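Local coordinates for protein 6-phospho-beta-glucosidase BglT (PDB 1UP7) that hydrolyses cellobiose 6'-phosphate to glucose 6-phosphate and glucose, using NAD+ and a manganese ion, at residues A[138-143]-A[161-166]. Residues are numbered along the deposited sequence; the frame is centred on the assembly and turned at random.
With NAD (nicotinamide-adenine-dinucleotide), chain I; G6P (6-O-phosphono-alpha-D-glucopyranose), chain J.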
loop_
_atom_site.group_PDB
_atom_site.type_symbol
_atom_site.label_atom_id
_atom_site.label_comp_id
_atom_site.label_asym_id
_atom_site.label_seq_id
_atom_site.Cartn_x
_atom_site.Cartn_y
_atom_site.Cartn_z
ATOM N N VAL A 138 6.189 -0.764 -29.539
ATOM C CA VAL A 138 4.892 -1.439 -29.515
ATOM C C VAL A 138 5.081 -2.944 -29.754
ATOM O O VAL A 138 5.546 -3.369 -30.824
ATOM C CB VAL A 138 3.926 -0.813 -30.521
ATOM C CG1 VAL A 138 2.553 -1.477 -30.427
ATOM C CG2 VAL A 138 3.816 0.708 -30.247
ATOM N N ASN A 139 4.747 -3.747 -28.749
ATOM C CA ASN A 139 5.086 -5.162 -28.779
ATOM C C ASN A 139 3.941 -6.116 -29.065
ATOM O O ASN A 139 2.937 -6.119 -28.339
ATOM C CB ASN A 139 5.760 -5.580 -27.477
ATOM C CG ASN A 139 6.270 -7.002 -27.533
ATOM O OD1 ASN A 139 7.329 -7.263 -28.120
ATOM N ND2 ASN A 139 5.515 -7.943 -26.955
ATOM N N PHE A 140 4.102 -6.920 -30.123
ATOM C CA PHE A 140 3.235 -8.081 -30.400
ATOM C C PHE A 140 3.870 -9.398 -29.994
ATOM O O PHE A 140 3.168 -10.357 -29.734
ATOM C CB PHE A 140 2.947 -8.253 -31.889
ATOM C CG PHE A 140 2.323 -7.062 -32.557
ATOM C CD1 PHE A 140 1.838 -5.986 -31.833
ATOM C CD2 PHE A 140 2.258 -7.011 -33.950
ATOM C CE1 PHE A 140 1.272 -4.889 -32.465
ATOM C CE2 PHE A 140 1.683 -5.902 -34.609
ATOM C CZ PHE A 140 1.191 -4.840 -33.854
ATOM N N THR A 141 5.192 -9.478 -30.008
ATOM C CA THR A 141 5.915 -10.720 -29.757
ATOM C C THR A 141 5.431 -11.409 -28.496
ATOM O O THR A 141 5.394 -10.805 -27.423
ATOM C CB THR A 141 7.409 -10.424 -29.625
ATOM O OG1 THR A 141 7.897 -10.002 -30.900
ATOM C CG2 THR A 141 8.228 -11.728 -29.280
ATOM N N ASN A 142 5.044 -12.677 -28.629
ATOM C CA ASN A 142 4.541 -13.407 -27.480
ATOM C C ASN A 142 5.625 -14.120 -26.699
ATOM O O ASN A 142 6.645 -14.463 -27.272
ATOM C CB ASN A 142 3.373 -14.299 -27.860
ATOM C CG ASN A 142 2.041 -13.550 -27.783
ATOM O OD1 ASN A 142 1.764 -12.812 -26.796
ATOM N ND2 ASN A 142 1.229 -13.703 -28.824
ATOM N N PRO A 143 5.432 -14.296 -25.385
ATOM C CA PRO A 143 4.230 -13.836 -24.680
ATOM C C PRO A 143 4.338 -12.360 -24.335
ATOM O O PRO A 143 5.244 -11.920 -23.622
ATOM C CB PRO A 143 4.203 -14.707 -23.417
ATOM C CG PRO A 143 5.588 -15.028 -23.138
ATOM C CD PRO A 143 6.378 -14.955 -24.457
ATOM N N ILE A 161 5.182 -0.741 -24.800
ATOM C CA ILE A 161 3.763 -0.984 -24.686
ATOM C C ILE A 161 3.417 -2.339 -25.257
ATOM O O ILE A 161 3.582 -2.556 -26.459
ATOM C CB ILE A 161 2.973 0.124 -25.418
ATOM C CG1 ILE A 161 3.405 1.500 -24.921
ATOM C CG2 ILE A 161 1.484 -0.091 -25.242
ATOM C CD1 ILE A 161 2.750 2.687 -25.715
ATOM N N GLY A 162 2.926 -3.228 -24.399
ATOM C CA GLY A 162 2.541 -4.565 -24.810
ATOM C C GLY A 162 1.126 -4.559 -25.340
ATOM O O GLY A 162 0.212 -3.966 -24.743
ATOM N N LEU A 163 0.945 -5.217 -26.470
ATOM C CA LEU A 163 -0.354 -5.276 -27.128
ATOM C C LEU A 163 -0.750 -6.711 -27.374
ATOM O O LEU A 163 0.091 -7.579 -27.426
ATOM C CB LEU A 163 -0.269 -4.572 -28.463
ATOM C CG LEU A 163 -1.247 -3.473 -28.763
ATOM C CD1 LEU A 163 -1.162 -2.418 -27.682
ATOM C CD2 LEU A 163 -0.898 -2.910 -30.114
ATOM N N CYS A 164 -2.041 -6.940 -27.549
ATOM C CA CYS A 164 -2.584 -8.246 -27.901
ATOM C C CYS A 164 -3.904 -7.928 -28.602
ATOM O O CYS A 164 -4.352 -6.763 -28.553
ATOM C CB CYS A 164 -2.731 -9.079 -26.616
ATOM S SG CYS A 164 -3.808 -10.527 -26.650
ATOM N N ASN A 165 -4.513 -8.914 -29.277
ATOM C CA ASN A 165 -5.729 -8.635 -30.066
ATOM C C ASN A 165 -7.076 -8.952 -29.419
ATOM O O ASN A 165 -8.109 -8.623 -29.999
ATOM C CB ASN A 165 -5.679 -9.204 -31.514
ATOM C CG ASN A 165 -5.779 -10.755 -31.574
ATOM O OD1 ASN A 165 -5.555 -11.439 -30.571
ATOM N ND2 ASN A 165 -6.062 -11.296 -32.762
ATOM N N VAL A 166 -7.101 -9.561 -28.233
ATOM C CA VAL A 166 -8.418 -9.880 -27.637
ATOM C C VAL A 166 -9.272 -8.678 -27.228
ATOM O O VAL A 166 -10.477 -8.676 -27.509
ATOM C CB VAL A 166 -8.442 -11.082 -26.583
ATOM C CG1 VAL A 166 -7.146 -11.955 -26.631
ATOM C CG2 VAL A 166 -8.772 -10.622 -25.170
HETATM P PA NAD I . 6.457 -15.505 -37.675
HETATM O O1A NAD I . 7.018 -16.854 -37.469
HETATM O O2A NAD I . 5.960 -15.200 -39.106
HETATM O O5B NAD I . 7.661 -14.501 -37.264
HETATM C C5B NAD I . 7.669 -13.185 -37.755
HETATM C C4B NAD I . 9.034 -12.849 -38.341
HETATM O O4B NAD I . 9.999 -12.695 -37.303
HETATM C C3B NAD I . 9.601 -13.888 -39.300
HETATM O O3B NAD I . 9.730 -13.278 -40.576
HETATM C C2B NAD I . 10.968 -14.253 -38.718
HETATM O O2B NAD I . 11.953 -14.411 -39.718
HETATM C C1B NAD I . 11.264 -13.014 -37.892
HETATM N N9A NAD I . 12.242 -13.194 -36.824
HETATM C C8A NAD I . 12.493 -14.293 -36.025
HETATM N N7A NAD I . 13.469 -13.930 -35.164
HETATM C C5A NAD I . 13.804 -12.641 -35.352
HETATM C C6A NAD I . 14.734 -11.790 -34.768
HETATM N N6A NAD I . 15.525 -12.192 -33.779
HETATM N N1A NAD I . 14.845 -10.486 -35.235
HETATM C C2A NAD I . 14.052 -10.044 -36.281
HETATM N N3A NAD I . 13.158 -10.905 -36.870
HETATM C C4A NAD I . 13.044 -12.172 -36.411
HETATM O O3 NAD I . 5.258 -15.365 -36.612
HETATM P PN NAD I . 4.009 -14.361 -36.632
HETATM O O1N NAD I . 2.837 -15.272 -36.651
HETATM O O2N NAD I . 4.123 -13.302 -37.611
HETATM O O5D NAD I . 4.097 -13.604 -35.226
HETATM C C5D NAD I . 5.275 -13.022 -34.697
HETATM C C4D NAD I . 5.064 -12.813 -33.189
HETATM O O4D NAD I . 3.975 -11.936 -32.899
HETATM C C3D NAD I . 4.739 -14.114 -32.470
HETATM O O3D NAD I . 5.448 -14.065 -31.269
HETATM C C2D NAD I . 3.236 -14.058 -32.220
HETATM O O2D NAD I . 2.789 -14.770 -31.078
HETATM C C1D NAD I . 2.929 -12.579 -32.163
HETATM N N1N NAD I . 1.725 -12.280 -32.943
HETATM C C2N NAD I . 1.875 -11.288 -33.886
HETATM C C3N NAD I . 0.831 -10.901 -34.691
HETATM C C7N NAD I . 1.073 -9.819 -35.717
HETATM O O7N NAD I . 0.167 -8.754 -35.932
HETATM N N7N NAD I . 2.203 -9.879 -36.438
HETATM C C4N NAD I . -0.392 -11.554 -34.517
HETATM C C5N NAD I . -0.568 -12.566 -33.553
HETATM C C6N NAD I . 0.521 -12.926 -32.758
HETATM C C1 G6P J . -5.096 -14.975 -30.814
HETATM C C2 G6P J . -4.172 -14.433 -29.689
HETATM C C3 G6P J . -2.775 -14.169 -30.250
HETATM C C4 G6P J . -2.232 -15.497 -30.754
HETATM C C5 G6P J . -3.133 -15.979 -31.907
HETATM C C6 G6P J . -2.662 -17.332 -32.421
HETATM O O1 G6P J . -6.427 -15.316 -30.381
HETATM O O2 G6P J . -4.649 -13.232 -29.086
HETATM O O3 G6P J . -1.896 -13.561 -29.299
HETATM O O4 G6P J . -0.856 -15.375 -31.116
HETATM O O5 G6P J . -4.514 -16.117 -31.483
HETATM O O6 G6P J . -2.930 -17.474 -33.808
HETATM P P G6P J . -2.049 -18.466 -34.720
HETATM O O1P G6P J . -2.477 -18.208 -36.146
HETATM O O2P G6P J . -2.241 -19.947 -34.433
HETATM O O3P G6P J . -0.608 -18.086 -34.522
#
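A single methyl of Leu163, CD2, meets both Val138 and the edge of the Phe140 ring, just where two parallel strands give way to loops that hold NAD and glucose 6-phosphate. With Val138 CG1 anti to its backbone N (chi1 -177°), it is this methyl that is turned to Leu163 CD2, 3.7 Å away; Phe140 CE1 lies 3.8 Å from the same CD2. The opposite carbon of that ring reaches the carboxamide of NAD, with Phe140 CD2 3.4 Å from NAD O7N, while the ring of Tyr296 meets the Phe140 ring edge-to-face. An alanine in place of Phe140 would probably open a gap between Leu163 and the nicotinamide carboxamide, leaving both freer to shift. Val138 stands level with Ile161 and Asn139 with Gly162. Asn139 bonds the neighbouring chain through both its backbone groups: Asn139 N donates to Ile161 O (2.8 Å, nearly straight at 172°), and Asn139 O takes the N-H of Leu163 N at 2.9 Å. The side-chain amide of Asn139 reaches forward along its own chain, ND2 giving a bond to Thr141 O at 2.9 Å and another to Ser144 OG, which fastens the turn beyond the strand. Asn142, which precedes the cis peptide to Pro143, reaches both ligands: its backbone N bonds NAD O3D, and Asn142 ND2 is shared between NAD O2D (2.9 Å) and G6P O3 (3.2 Å). Asn165 OD1 makes a very short contact, of doubtful exact length, with sugar O2; Cys164, which binds manganese in the metal-bound enzyme, has SG near that same oxygen. In this Rossmann-type beta-alpha-beta unit Asn142 thus ties the ribose hydroxyls to sugar O3, placing sugar C3 by the nicotinamide ring, consistent with hydride transfer from C3 in family 4 glycosidases.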